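Local atomic coordinates of pectate lyase (Bacillus, PDB entry 3VMV), a protein that probably cleaves polygalacturonate by lyase chemistry, as a secreted pectate lyase of polysaccharide lyase family 1 built on a parallel beta-helix. Residues 217-222 with 240-245; 196-201 with 314-319; 236-241 with 296-301; 190-195 with 213-218. All blocks are in the same frame, centred on the assembly; numbering follows the deposited sequence.

Interaction 1. Residues 217-222 with 240-245; sequences HMFNNY and FVENNY
His217 lies alongside Phe240, both side chains pointing the same way; their ring planes are only 8° apart but slid so far that the rings barely overlap, with His217 CD2 3.4 Å from Phe240 CD2. The imidazole then reaches two residues further along the neighbouring strand, NE2 donating in its own ring plane to Glu242 OE1 at 2.7 Å, while its ND1 is hydrogen-bonded to Tyr302 OH. With both ring nitrogens engaged, the rotation of the ring is fixed. Beneath these side chains the strands run parallel, Met218 N bonding to Phe240 O and Glu242 N to Met218 O. At the turn, Asn221 and Asn244 lie side by side with amide planes 6° apart. Asn244 OD1 accepts from Asn221 N at 2.8 Å and from Asn221 ND2 at 2.9 Å, and Asn244 ND2 returns to Met218 O at 3.1 Å from above the carbonyl plane. Beyond it, in an offset edge-to-face pair, the edge of Tyr245 is turned toward the face of Tyr222. Asn221 OD1 takes Asn199 N, continuing the asparagine ladder of the pectate lyase parallel beta-helix.

Interaction 2. Residues 196-201 with 314-319; sequences YHHNYF and SSVEQH
Val316 meets the turn at His198 and Asn199 and the start of the next strand with both methyl groups. CG2 rests 3.5 Å from His198 O and 4.0 Å from His198 CB, while CG1 sits 3.7 Å from Tyr200 CB and equally far from Asn199 O. CG1 is anti to the backbone N of Val316 (chi1 171°), and the two branches thus divide between His198 and the Asn199-Tyr200 pair. One helical position earlier, Ser315 CB approaches His198 CD2 more loosely, at 4.4 Å. The imidazole of His198 is held at both nitrogens: ND1 shares a nearly straight hydrogen bond of 2.8 Å with His197 ND1, each lying at the edge of the other ring, and His198 NE2 bonds to Gln307. The same Gln307 also holds Ser315 OG, linking both sides of the contact through one residue. Further out, Trp169 stacks on the His198 ring, and Asn199 is fixed by Asn170 and Val167. The direct contact is therefore van der Waals in character, a valine of helix 309-319 laid against a turn where neighbours satisfy the His198 nitrogens and the Asn199 amide.

Interaction 3. Residues 236-241 with 296-301; sequences GARVFV and TNFTPP
The outer surface of strand 238-242, part of the parallel beta-helix, is covered here by the irregular loop that precedes helix 309-319. Phe298 fits between Arg238 and Phe240, the two side chains on this surface, with Val239 between them in sequence pointing away. Its CD1 lies over one face of the Arg238 guanidinium, 3.7 Å from NH1, with the two planes 31° apart and the side chains crossing at about a right angle. The other rim of the ring faces the strand backbone: CD2 is 3.8 Å from Arg238 O, and Phe240 N lies at the edge in plane. Arg238 NE forms a salt bridge with Asp215, which helps to hold the guanidinium for this overlap. Phe298 O packs 3.6 Å from Phe240 CB, and Pro300 CD lies 3.6 Å from Phe240 CD2. Within the loop, Thr296 OG1 accepts from Phe298 N at 3.0 Å, closing an ST turn that ends on Phe298, while Phe298 O accepts a hydrogen bond from Asn278 ND2. An excursion folded back over the exterior of the coils is a familiar feature of family 1 pectate lyases.

Interaction 4. Residues 190-195 with 213-218; sequences APDKIT and YADVHM
Backbone hydrogen bonds join Ile194 to its neighbours on strand 215-218: Ile194 N donates to Asp215 O at 3.2 Å and Ile194 O accepts from His217 N at 3.0 Å, the alternation expected of parallel strands, whose axes here diverge by 7°. A side-chain acceptor takes over at the entry to the pair. Asp192 CG stands anti to its backbone N (chi1 -161°), and OD2 receives Asp215 N at 2.8 Å, nearly along the C-O axis. Among the charged groups, Asp192 and Asp215 lie side by side with their OD2 atoms 4.1 Å apart. A water donates to Asp192 OD1 and Asp215 OD2, and each carboxylate has a cationic partner: Lys193 NZ forms a salt bridge with Asp192 OD1 at 3.0 Å and also with Glu163, and Arg238 NE one with Asp215 OD1. These partners would be expected to ease the repulsion. Apolar contacts are few, Ala190 CB touching Tyr213 CD2 at 3.5 Å and Ile194 CB approaching Val216 CG2 at 4.2 Å. Such in-register pairing of strands from successive coils is the repeating feature of a parallel beta-helix.

In the fold
From the N terminus, interaction 4 comes first, pairing strand 192-197 with strand 215-219 and closing one coil of the beta-helix. Interaction 2 opens next, at the turn after strand 192-197, and closes last, at helix 309-319; interactions 1 and 3 fall within its span, whereas interaction 4 crosses it. Interaction 1 closes the following coil, continuing from strand 215-219 to strand 238-242, and shares His217 and Met218 with interaction 4. Interaction 3 begins on strand 238-242, sharing Phe240 and Val241 with interaction 1, and brings back a loop more than 50 residues later. Thus 1 and 4 join neighbouring coils, while 2 and 3 fasten the later helix and loop onto them.

Interaction 1. Residues 217-222 with 240-245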
loop_
_atom_site.group_PDB
_atom_site.type_symbol
_atom_site.label_atom_id
_atom_site.label_comp_id
_atom_site.label_asym_id
_atom_site.label_seq_id
_atom_site.Cartn_x
_atom_site.Cartn_y
_atom_site.Cartn_z
ATOM N N HIS A 217 -4.841 9.061 -6.164
ATOM C CA HIS A 217 -6.295 9.136 -5.983
ATOM C C HIS A 217 -6.661 8.258 -4.799
ATOM O O HIS A 217 -6.308 7.084 -4.793
ATOM C CB HIS A 217 -6.942 8.643 -7.264
ATOM C CG HIS A 217 -8.445 8.707 -7.315
ATOM N ND1 HIS A 217 -9.149 7.882 -8.166
ATOM C CD2 HIS A 217 -9.357 9.483 -6.688
ATOM C CE1 HIS A 217 -10.442 8.171 -8.076
ATOM N NE2 HIS A 217 -10.600 9.124 -7.177
ATOM N N MET A 218 -7.342 8.826 -3.810
ATOM C CA MET A 218 -7.887 8.053 -2.701
ATOM C C MET A 218 -9.396 8.205 -2.698
ATOM O O MET A 218 -9.894 9.334 -2.502
ATOM C CB MET A 218 -7.334 8.552 -1.381
ATOM C CG MET A 218 -5.819 8.606 -1.375
ATOM S SD MET A 218 -5.142 8.860 0.291
ATOM C CE MET A 218 -5.317 7.243 1.039
ATOM N N PHE A 219 -10.093 7.100 -2.972
ATOM C CA PHE A 219 -11.555 7.152 -2.905
ATOM C C PHE A 219 -12.171 6.012 -2.132
ATOM O O PHE A 219 -11.677 4.878 -2.154
ATOM C CB PHE A 219 -12.199 7.299 -4.314
ATOM C CG PHE A 219 -12.032 6.089 -5.238
ATOM C CD1 PHE A 219 -13.068 5.159 -5.368
ATOM C CD2 PHE A 219 -10.887 5.921 -6.003
ATOM C CE1 PHE A 219 -12.987 4.083 -6.240
ATOM C CE2 PHE A 219 -10.770 4.816 -6.876
ATOM C CZ PHE A 219 -11.827 3.897 -7.002
ATOM N N ASN A 220 -13.273 6.312 -1.432
ATOM C CA ASN A 220 -14.069 5.258 -0.805
ATOM C C ASN A 220 -13.286 4.470 0.225
ATOM O O ASN A 220 -13.610 3.307 0.444
ATOM C CB ASN A 220 -14.679 4.295 -1.847
ATOM C CG ASN A 220 -15.838 4.927 -2.640
ATOM O OD1 ASN A 220 -16.380 6.041 -2.314
ATOM N ND2 ASN A 220 -16.220 4.247 -3.677
ATOM N N ASN A 221 -12.312 5.116 0.864
ATOM C CA ASN A 221 -11.662 4.492 2.039
ATOM C C ASN A 221 -12.350 4.910 3.339
ATOM O O ASN A 221 -13.075 5.932 3.364
ATOM C CB ASN A 221 -10.183 4.882 2.121
ATOM C CG ASN A 221 -9.433 4.591 0.846
ATOM O OD1 ASN A 221 -9.065 3.440 0.551
ATOM N ND2 ASN A 221 -9.205 5.638 0.055
ATOM N N TYR A 222 -12.128 4.117 4.395
ATOM C CA TYR A 222 -12.667 4.352 5.727
ATOM C C TYR A 222 -11.487 4.537 6.649
ATOM O O TYR A 222 -10.753 3.587 6.880
ATOM C CB TYR A 222 -13.518 3.138 6.126
ATOM C CG TYR A 222 -14.201 3.142 7.477
ATOM C CD1 TYR A 222 -14.219 4.271 8.274
ATOM C CD2 TYR A 222 -14.900 2.026 7.887
ATOM C CE1 TYR A 222 -14.879 4.215 9.527
ATOM C CE2 TYR A 222 -15.546 1.977 9.120
ATOM C CZ TYR A 222 -15.547 3.084 9.903
ATOM O OH TYR A 222 -16.218 2.999 11.093
ATOM N N PHE A 240 -6.178 13.488 -5.013
ATOM C CA PHE A 240 -7.635 13.654 -5.103
ATOM C C PHE A 240 -8.275 12.798 -4.022
ATOM O O PHE A 240 -8.166 11.558 -4.081
ATOM C CB PHE A 240 -8.110 13.292 -6.525
ATOM C CG PHE A 240 -9.615 13.441 -6.737
ATOM C CD1 PHE A 240 -10.310 14.461 -6.109
ATOM C CD2 PHE A 240 -10.283 12.613 -7.635
ATOM C CE1 PHE A 240 -11.671 14.637 -6.343
ATOM C CE2 PHE A 240 -11.650 12.770 -7.855
ATOM C CZ PHE A 240 -12.342 13.777 -7.219
ATOM N N VAL A 241 -8.878 13.444 -3.027
ATOM C CA VAL A 241 -9.462 12.779 -1.843
ATOM C C VAL A 241 -10.949 12.834 -2.035
ATOM O O VAL A 241 -11.555 13.873 -1.846
ATOM C CB VAL A 241 -9.033 13.490 -0.588
ATOM C CG1 VAL A 241 -9.531 12.778 0.676
ATOM C CG2 VAL A 241 -7.494 13.656 -0.591
ATOM N N GLU A 242 -11.514 11.690 -2.434
ATOM C CA GLU A 242 -12.905 11.660 -2.938
ATOM C C GLU A 242 -13.761 10.631 -2.228
ATOM O O GLU A 242 -13.471 9.420 -2.212
ATOM C CB GLU A 242 -12.818 11.308 -4.444
ATOM C CG GLU A 242 -14.168 11.286 -5.147
ATOM C CD GLU A 242 -14.062 10.782 -6.591
ATOM O OE1 GLU A 242 -13.142 9.979 -6.856
ATOM O OE2 GLU A 242 -14.960 11.154 -7.396
ATOM N N ASN A 243 -14.855 11.111 -1.652
ATOM C CA ASN A 243 -15.867 10.209 -1.085
ATOM C C ASN A 243 -15.296 9.195 -0.102
ATOM O O ASN A 243 -15.598 7.998 -0.151
ATOM C CB ASN A 243 -16.676 9.501 -2.195
ATOM C CG ASN A 243 -17.516 10.461 -3.018
ATOM O OD1 ASN A 243 -17.289 11.702 -3.053
ATOM N ND2 ASN A 243 -18.497 9.892 -3.722
ATOM N N ASN A 244 -14.443 9.679 0.788
ATOM C CA ASN A 244 -13.949 8.873 1.892
ATOM C C ASN A 244 -14.683 9.196 3.167
ATOM O O ASN A 244 -15.221 10.289 3.297
ATOM C CB ASN A 244 -12.448 9.120 2.139
ATOM C CG ASN A 244 -11.578 8.854 0.922
ATOM O OD1 ASN A 244 -11.180 7.719 0.671
ATOM N ND2 ASN A 244 -11.260 9.901 0.181
ATOM N N TYR A 245 -14.663 8.254 4.105
ATOM C CA TYR A 245 -15.280 8.438 5.404
ATOM C C TYR A 245 -14.195 8.519 6.470
ATOM O O TYR A 245 -13.348 7.620 6.517
ATOM C CB TYR A 245 -16.261 7.276 5.692
ATOM C CG TYR A 245 -17.233 7.576 6.772
ATOM C CD1 TYR A 245 -18.465 8.093 6.416
ATOM C CD2 TYR A 245 -16.947 7.372 8.111
ATOM C CE1 TYR A 245 -19.394 8.410 7.317
ATOM C CE2 TYR A 245 -17.960 7.735 9.091
ATOM C CZ TYR A 245 -19.141 8.246 8.620
ATOM O OH TYR A 245 -20.178 8.643 9.435
#

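Interaction 2. Residues 196-201 with 314-319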
loop_
_atom_site.group_PDB
_atom_site.type_symbol
_atom_site.label_atom_id
_atom_site.label_comp_id
_atom_site.label_asym_id
_atom_site.label_seq_id
_atom_site.Cartn_x
_atom_site.Cartn_y
_atom_site.Cartn_z
ATOM N N TYR A 196 -5.638 4.425 -4.102
ATOM C CA TYR A 196 -6.065 3.705 -2.917
ATOM C C TYR A 196 -7.583 3.766 -2.859
ATOM O O TYR A 196 -8.147 4.855 -2.831
ATOM C CB TYR A 196 -5.536 4.371 -1.650
ATOM C CG TYR A 196 -4.039 4.459 -1.520
ATOM C CD1 TYR A 196 -3.329 3.523 -0.794
ATOM C CD2 TYR A 196 -3.332 5.496 -2.106
ATOM C CE1 TYR A 196 -1.932 3.636 -0.674
ATOM C CE2 TYR A 196 -1.931 5.597 -1.980
ATOM C CZ TYR A 196 -1.267 4.653 -1.245
ATOM O OH TYR A 196 0.119 4.771 -1.151
ATOM N N HIS A 197 -8.241 2.617 -2.817
ATOM C CA HIS A 197 -9.695 2.637 -2.668
ATOM C C HIS A 197 -10.218 1.487 -1.858
ATOM O O HIS A 197 -9.674 0.379 -1.849
ATOM C CB HIS A 197 -10.401 2.747 -4.065
ATOM C CG HIS A 197 -10.411 1.484 -4.862
ATOM N ND1 HIS A 197 -11.439 0.561 -4.779
ATOM C CD2 HIS A 197 -9.530 0.985 -5.764
ATOM C CE1 HIS A 197 -11.180 -0.446 -5.605
ATOM N NE2 HIS A 197 -10.024 -0.214 -6.208
ATOM N N HIS A 198 -11.291 1.762 -1.119
ATOM C CA HIS A 198 -11.965 0.740 -0.312
ATOM C C HIS A 198 -11.091 0.071 0.719
ATOM O O HIS A 198 -11.299 -1.076 1.052
ATOM C CB HIS A 198 -12.687 -0.276 -1.204
ATOM C CG HIS A 198 -13.863 0.306 -1.921
ATOM N ND1 HIS A 198 -13.773 0.852 -3.188
ATOM C CD2 HIS A 198 -15.138 0.501 -1.511
ATOM C CE1 HIS A 198 -14.966 1.301 -3.547
ATOM N NE2 HIS A 198 -15.812 1.089 -2.554
ATOM N N ASN A 199 -10.117 0.805 1.237
ATOM C CA ASN A 199 -9.346 0.270 2.360
ATOM C C ASN A 199 -9.913 0.739 3.685
ATOM O O ASN A 199 -10.547 1.804 3.773
ATOM C CB ASN A 199 -7.881 0.751 2.291
ATOM C CG ASN A 199 -7.193 0.353 0.991
ATOM O OD1 ASN A 199 -6.825 -0.800 0.787
ATOM N ND2 ASN A 199 -7.060 1.329 0.059
ATOM N N TYR A 200 -9.593 -0.022 4.720
ATOM C CA TYR A 200 -9.862 0.356 6.094
ATOM C C TYR A 200 -8.533 0.754 6.725
ATOM O O TYR A 200 -7.586 -0.066 6.726
ATOM C CB TYR A 200 -10.365 -0.882 6.811
ATOM C CG TYR A 200 -10.870 -0.725 8.224
ATOM C CD1 TYR A 200 -11.727 0.321 8.592
ATOM C CD2 TYR A 200 -10.544 -1.668 9.197
ATOM C CE1 TYR A 200 -12.222 0.412 9.884
ATOM C CE2 TYR A 200 -11.040 -1.555 10.483
ATOM C CZ TYR A 200 -11.883 -0.551 10.808
ATOM O OH TYR A 200 -12.413 -0.432 12.096
ATOM N N PHE A 201 -8.455 1.999 7.197
ATOM C CA PHE A 201 -7.250 2.529 7.857
ATOM C C PHE A 201 -7.624 2.789 9.299
ATOM O O PHE A 201 -8.302 3.766 9.582
ATOM C CB PHE A 201 -6.840 3.839 7.182
ATOM C CG PHE A 201 -6.476 3.701 5.702
ATOM C CD1 PHE A 201 -5.391 2.923 5.280
ATOM C CD2 PHE A 201 -7.174 4.415 4.734
ATOM C CE1 PHE A 201 -5.061 2.851 3.915
ATOM C CE2 PHE A 201 -6.822 4.401 3.388
ATOM C CZ PHE A 201 -5.768 3.586 2.962
ATOM N N SER A 314 -19.805 1.238 4.642
ATOM C CA SER A 314 -20.403 -0.082 4.849
ATOM C C SER A 314 -19.762 -1.181 3.989
ATOM O O SER A 314 -19.556 -2.305 4.465
ATOM C CB SER A 314 -21.903 -0.010 4.623
ATOM O OG SER A 314 -22.193 0.454 3.329
ATOM N N SER A 315 -19.394 -0.863 2.751
ATOM C CA SER A 315 -18.739 -1.867 1.895
ATOM C C SER A 315 -17.389 -2.281 2.459
ATOM O O SER A 315 -17.054 -3.470 2.427
ATOM C CB SER A 315 -18.577 -1.355 0.465
ATOM O OG SER A 315 -19.866 -1.265 -0.155
ATOM N N VAL A 316 -16.626 -1.317 2.948
ATOM C CA VAL A 316 -15.305 -1.599 3.520
ATOM C C VAL A 316 -15.471 -2.436 4.780
ATOM O O VAL A 316 -14.739 -3.420 4.970
ATOM C CB VAL A 316 -14.581 -0.287 3.813
ATOM C CG1 VAL A 316 -13.281 -0.556 4.635
ATOM C CG2 VAL A 316 -14.202 0.389 2.475
ATOM N N GLU A 317 -16.442 -2.079 5.627
ATOM C CA GLU A 317 -16.665 -2.866 6.827
ATOM C C GLU A 317 -16.909 -4.345 6.483
ATOM O O GLU A 317 -16.449 -5.268 7.187
ATOM C CB GLU A 317 -17.862 -2.305 7.618
ATOM C CG GLU A 317 -17.559 -0.986 8.294
ATOM C CD GLU A 317 -18.814 -0.280 8.829
ATOM O OE1 GLU A 317 -19.942 -0.548 8.353
ATOM O OE2 GLU A 317 -18.671 0.562 9.726
ATOM N N GLN A 318 -17.660 -4.570 5.413
ATOM C CA GLN A 318 -18.113 -5.917 5.088
ATOM C C GLN A 318 -17.164 -6.692 4.240
ATOM O O GLN A 318 -17.107 -7.952 4.374
ATOM C CB GLN A 318 -19.475 -5.855 4.407
ATOM C CG GLN A 318 -20.510 -5.217 5.330
ATOM C CD GLN A 318 -21.819 -4.965 4.633
ATOM O OE1 GLN A 318 -22.419 -3.900 4.788
ATOM N NE2 GLN A 318 -22.285 -5.955 3.871
ATOM N N HIS A 319 -16.420 -6.021 3.369
ATOM C CA HIS A 319 -15.745 -6.764 2.316
ATOM C C HIS A 319 -14.249 -6.532 2.202
ATOM O O HIS A 319 -13.586 -7.164 1.347
ATOM C CB HIS A 319 -16.390 -6.498 0.961
ATOM C CG HIS A 319 -17.846 -6.808 0.922
ATOM N ND1 HIS A 319 -18.343 -8.090 1.029
ATOM C CD2 HIS A 319 -18.920 -5.989 0.809
ATOM C CE1 HIS A 319 -19.663 -8.048 0.963
ATOM N NE2 HIS A 319 -20.036 -6.787 0.828
#

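Interaction 3. Residues 236-241 with 296-301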
loop_
_atom_site.group_PDB
_atom_site.type_symbol
_atom_site.label_atom_id
_atom_site.label_comp_id
_atom_site.label_asym_id
_atom_site.label_seq_id
_atom_site.Cartn_x
_atom_site.Cartn_y
_atom_site.Cartn_z
ATOM N N GLY A 236 4.833 19.013 -3.805
ATOM C CA GLY A 236 4.170 19.012 -5.101
ATOM C C GLY A 236 3.334 17.779 -5.407
ATOM O O GLY A 236 2.827 17.661 -6.528
ATOM N N ALA A 237 3.180 16.880 -4.441
ATOM C CA ALA A 237 2.197 15.798 -4.599
ATOM C C ALA A 237 0.828 16.380 -4.917
ATOM O O ALA A 237 0.527 17.485 -4.533
ATOM C CB ALA A 237 2.087 14.981 -3.324
ATOM N N ARG A 238 0.013 15.632 -5.663
ATOM C CA ARG A 238 -1.394 16.020 -5.873
ATOM C C ARG A 238 -2.263 14.849 -5.505
ATOM O O ARG A 238 -2.113 13.768 -6.115
ATOM C CB ARG A 238 -1.646 16.364 -7.342
ATOM C CG ARG A 238 -0.835 17.600 -7.753
ATOM C CD ARG A 238 -1.183 18.063 -9.157
ATOM N NE ARG A 238 -0.961 16.998 -10.132
ATOM C CZ ARG A 238 -1.163 17.189 -11.432
ATOM N NH1 ARG A 238 -0.978 16.224 -12.290
ATOM N NH2 ARG A 238 -1.614 18.366 -11.855
ATOM N N VAL A 239 -3.128 15.026 -4.500
ATOM C CA VAL A 239 -3.974 13.901 -4.076
ATOM C C VAL A 239 -5.446 14.256 -4.199
ATOM O O VAL A 239 -5.882 15.279 -3.643
ATOM C CB VAL A 239 -3.609 13.386 -2.644
ATOM C CG1 VAL A 239 -3.748 14.433 -1.612
ATOM C CG2 VAL A 239 -4.479 12.177 -2.271
ATOM N N PHE A 240 -6.178 13.488 -5.013
ATOM C CA PHE A 240 -7.635 13.654 -5.103
ATOM C C PHE A 240 -8.275 12.798 -4.022
ATOM O O PHE A 240 -8.166 11.558 -4.081
ATOM C CB PHE A 240 -8.110 13.292 -6.525
ATOM C CG PHE A 240 -9.615 13.441 -6.737
ATOM C CD1 PHE A 240 -10.310 14.461 -6.109
ATOM C CD2 PHE A 240 -10.283 12.613 -7.635
ATOM C CE1 PHE A 240 -11.671 14.637 -6.343
ATOM C CE2 PHE A 240 -11.650 12.770 -7.855
ATOM C CZ PHE A 240 -12.342 13.777 -7.219
ATOM N N VAL A 241 -8.878 13.444 -3.027
ATOM C CA VAL A 241 -9.462 12.779 -1.843
ATOM C C VAL A 241 -10.949 12.834 -2.035
ATOM O O VAL A 241 -11.555 13.873 -1.846
ATOM C CB VAL A 241 -9.033 13.490 -0.588
ATOM C CG1 VAL A 241 -9.531 12.778 0.676
ATOM C CG2 VAL A 241 -7.494 13.656 -0.591
ATOM N N THR A 296 -5.892 21.965 -5.418
ATOM C CA THR A 296 -5.641 21.582 -6.801
ATOM C C THR A 296 -6.949 21.073 -7.406
ATOM O O THR A 296 -7.833 20.615 -6.656
ATOM C CB THR A 296 -4.513 20.498 -6.938
ATOM O OG1 THR A 296 -4.351 20.150 -8.324
ATOM C CG2 THR A 296 -4.801 19.198 -6.152
ATOM N N ASN A 297 -7.044 21.157 -8.741
ATOM C CA ASN A 297 -8.152 20.568 -9.492
ATOM C C ASN A 297 -7.827 19.159 -9.990
ATOM O O ASN A 297 -8.635 18.560 -10.722
ATOM C CB ASN A 297 -8.482 21.415 -10.720
ATOM C CG ASN A 297 -8.910 22.810 -10.373
ATOM O OD1 ASN A 297 -8.382 23.795 -10.918
ATOM N ND2 ASN A 297 -9.873 22.916 -9.474
ATOM N N PHE A 298 -6.656 18.630 -9.616
ATOM C CA PHE A 298 -6.226 17.292 -10.058
ATOM C C PHE A 298 -7.326 16.227 -9.925
ATOM O O PHE A 298 -7.897 16.024 -8.840
ATOM C CB PHE A 298 -4.993 16.824 -9.287
ATOM C CG PHE A 298 -4.642 15.393 -9.567
ATOM C CD1 PHE A 298 -4.121 15.009 -10.780
ATOM C CD2 PHE A 298 -4.933 14.426 -8.619
ATOM C CE1 PHE A 298 -3.834 13.654 -11.039
ATOM C CE2 PHE A 298 -4.654 13.093 -8.867
ATOM C CZ PHE A 298 -4.109 12.700 -10.080
ATOM N N THR A 299 -7.605 15.566 -11.058
ATOM C CA THR A 299 -8.444 14.366 -11.165
ATOM C C THR A 299 -7.641 13.338 -11.988
ATOM O O THR A 299 -6.926 13.709 -12.932
ATOM C CB THR A 299 -9.711 14.805 -11.951
ATOM O OG1 THR A 299 -10.401 15.814 -11.181
ATOM C CG2 THR A 299 -10.640 13.688 -12.193
ATOM N N PRO A 300 -7.758 12.034 -11.655
ATOM C CA PRO A 300 -6.925 11.043 -12.324
ATOM C C PRO A 300 -7.454 10.723 -13.725
ATOM O O PRO A 300 -8.638 10.892 -14.044
ATOM C CB PRO A 300 -7.038 9.811 -11.407
ATOM C CG PRO A 300 -8.454 9.956 -10.801
ATOM C CD PRO A 300 -8.597 11.438 -10.596
ATOM N N PRO A 301 -6.563 10.251 -14.570
ATOM C CA PRO A 301 -6.845 10.038 -15.988
ATOM C C PRO A 301 -7.488 8.716 -16.325
ATOM O O PRO A 301 -7.187 8.199 -17.386
ATOM C CB PRO A 301 -5.452 10.109 -16.609
ATOM C CG PRO A 301 -4.561 9.559 -15.543
ATOM C CD PRO A 301 -5.144 10.031 -14.244
#

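Interaction 4. Residues 190-195 with 213-218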
loop_
_atom_site.group_PDB
_atom_site.type_symbol
_atom_site.label_atom_id
_atom_site.label_comp_id
_atom_site.label_asym_id
_atom_site.label_seq_id
_atom_site.Cartn_x
_atom_site.Cartn_y
_atom_site.Cartn_z
ATOM N N ALA A 190 10.939 9.763 -7.236
ATOM C CA ALA A 190 9.554 9.647 -6.726
ATOM C C ALA A 190 8.719 8.631 -7.496
ATOM O O ALA A 190 8.716 8.610 -8.728
ATOM C CB ALA A 190 8.884 11.002 -6.813
ATOM N N PRO A 191 7.939 7.828 -6.776
ATOM C CA PRO A 191 6.861 7.091 -7.428
ATOM C C PRO A 191 5.850 8.070 -8.034
ATOM O O PRO A 191 5.856 9.283 -7.761
ATOM C CB PRO A 191 6.191 6.350 -6.261
ATOM C CG PRO A 191 7.281 6.276 -5.162
ATOM C CD PRO A 191 7.943 7.646 -5.316
ATOM N N ASP A 192 4.902 7.501 -8.792
ATOM C CA ASP A 192 3.786 8.267 -9.324
ATOM C C ASP A 192 2.640 7.331 -9.624
ATOM O O ASP A 192 2.848 6.135 -9.812
ATOM C CB ASP A 192 4.199 8.949 -10.619
ATOM C CG ASP A 192 3.294 10.111 -11.007
ATOM O OD1 ASP A 192 3.302 10.516 -12.201
ATOM O OD2 ASP A 192 2.573 10.675 -10.162
ATOM N N LYS A 193 1.427 7.888 -9.701
ATOM C CA LYS A 193 0.259 7.181 -10.239
ATOM C C LYS A 193 -0.168 5.983 -9.347
ATOM O O LYS A 193 -0.042 4.774 -9.696
ATOM C CB LYS A 193 0.460 6.807 -11.709
ATOM C CG LYS A 193 0.719 8.033 -12.592
ATOM C CD LYS A 193 0.821 7.550 -14.030
ATOM C CE LYS A 193 1.397 8.616 -14.930
ATOM N NZ LYS A 193 2.835 8.861 -14.616
ATOM N N ILE A 194 -0.633 6.350 -8.151
ATOM C CA ILE A 194 -1.102 5.375 -7.141
ATOM C C ILE A 194 -2.583 5.628 -6.823
ATOM O O ILE A 194 -2.963 6.764 -6.558
ATOM C CB ILE A 194 -0.327 5.575 -5.819
ATOM C CG1 ILE A 194 1.153 5.915 -6.071
ATOM C CG2 ILE A 194 -0.531 4.407 -4.833
ATOM C CD1 ILE A 194 1.957 4.748 -6.712
ATOM N N THR A 195 -3.379 4.565 -6.785
ATOM C CA THR A 195 -4.777 4.630 -6.357
ATOM C C THR A 195 -4.919 3.851 -5.061
ATOM O O THR A 195 -4.471 2.694 -4.982
ATOM C CB THR A 195 -5.641 3.913 -7.418
ATOM O OG1 THR A 195 -5.498 4.584 -8.670
ATOM C CG2 THR A 195 -7.136 3.886 -7.009
ATOM N N TYR A 213 5.673 14.169 -3.927
ATOM C CA TYR A 213 5.699 14.363 -5.412
ATOM C C TYR A 213 4.586 13.727 -6.224
ATOM O O TYR A 213 4.148 14.306 -7.244
ATOM C CB TYR A 213 7.035 13.884 -6.080
ATOM C CG TYR A 213 8.283 14.463 -5.460
ATOM C CD1 TYR A 213 8.657 15.791 -5.709
ATOM C CD2 TYR A 213 9.050 13.702 -4.595
ATOM C CE1 TYR A 213 9.798 16.351 -5.106
ATOM C CE2 TYR A 213 10.182 14.249 -3.998
ATOM C CZ TYR A 213 10.540 15.566 -4.264
ATOM O OH TYR A 213 11.642 16.115 -3.666
ATOM N N ALA A 214 4.156 12.535 -5.805
ATOM C CA ALA A 214 3.271 11.702 -6.649
ATOM C C ALA A 214 1.849 12.241 -6.829
ATOM O O ALA A 214 1.341 12.951 -5.963
ATOM C CB ALA A 214 3.184 10.331 -6.065
ATOM N N ASP A 215 1.252 11.888 -7.976
ATOM C CA ASP A 215 -0.204 11.984 -8.157
ATOM C C ASP A 215 -0.865 10.704 -7.633
ATOM O O ASP A 215 -0.486 9.553 -7.998
ATOM C CB ASP A 215 -0.527 12.160 -9.638
ATOM C CG ASP A 215 -0.090 13.537 -10.182
ATOM O OD1 ASP A 215 0.084 14.461 -9.380
ATOM O OD2 ASP A 215 0.114 13.655 -11.417
ATOM N N VAL A 216 -1.871 10.921 -6.779
ATOM C CA VAL A 216 -2.533 9.857 -6.036
ATOM C C VAL A 216 -4.040 10.111 -6.000
ATOM O O VAL A 216 -4.466 11.256 -5.847
ATOM C CB VAL A 216 -1.982 9.827 -4.607
ATOM C CG1 VAL A 216 -2.707 8.819 -3.765
ATOM C CG2 VAL A 216 -0.480 9.558 -4.633
ATOM N N HIS A 217 -4.841 9.061 -6.164
ATOM C CA HIS A 217 -6.295 9.136 -5.983
ATOM C C HIS A 217 -6.661 8.258 -4.799
ATOM O O HIS A 217 -6.308 7.084 -4.793
ATOM C CB HIS A 217 -6.942 8.643 -7.264
ATOM C CG HIS A 217 -8.445 8.707 -7.315
ATOM N ND1 HIS A 217 -9.149 7.882 -8.166
ATOM C CD2 HIS A 217 -9.357 9.483 -6.688
ATOM C CE1 HIS A 217 -10.442 8.171 -8.076
ATOM N NE2 HIS A 217 -10.600 9.124 -7.177
ATOM N N MET A 218 -7.342 8.826 -3.810
ATOM C CA MET A 218 -7.887 8.053 -2.701
ATOM C C MET A 218 -9.396 8.205 -2.698
ATOM O O MET A 218 -9.894 9.334 -2.502
ATOM C CB MET A 218 -7.334 8.552 -1.381
ATOM C CG MET A 218 -5.819 8.606 -1.375
ATOM S SD MET A 218 -5.142 8.860 0.291
ATOM C CE MET A 218 -5.317 7.243 1.039
HETATM O O HOH W 1 0.887 11.735 -12.992
HETATM O O HOH W 2 3.970 13.309 -10.161
#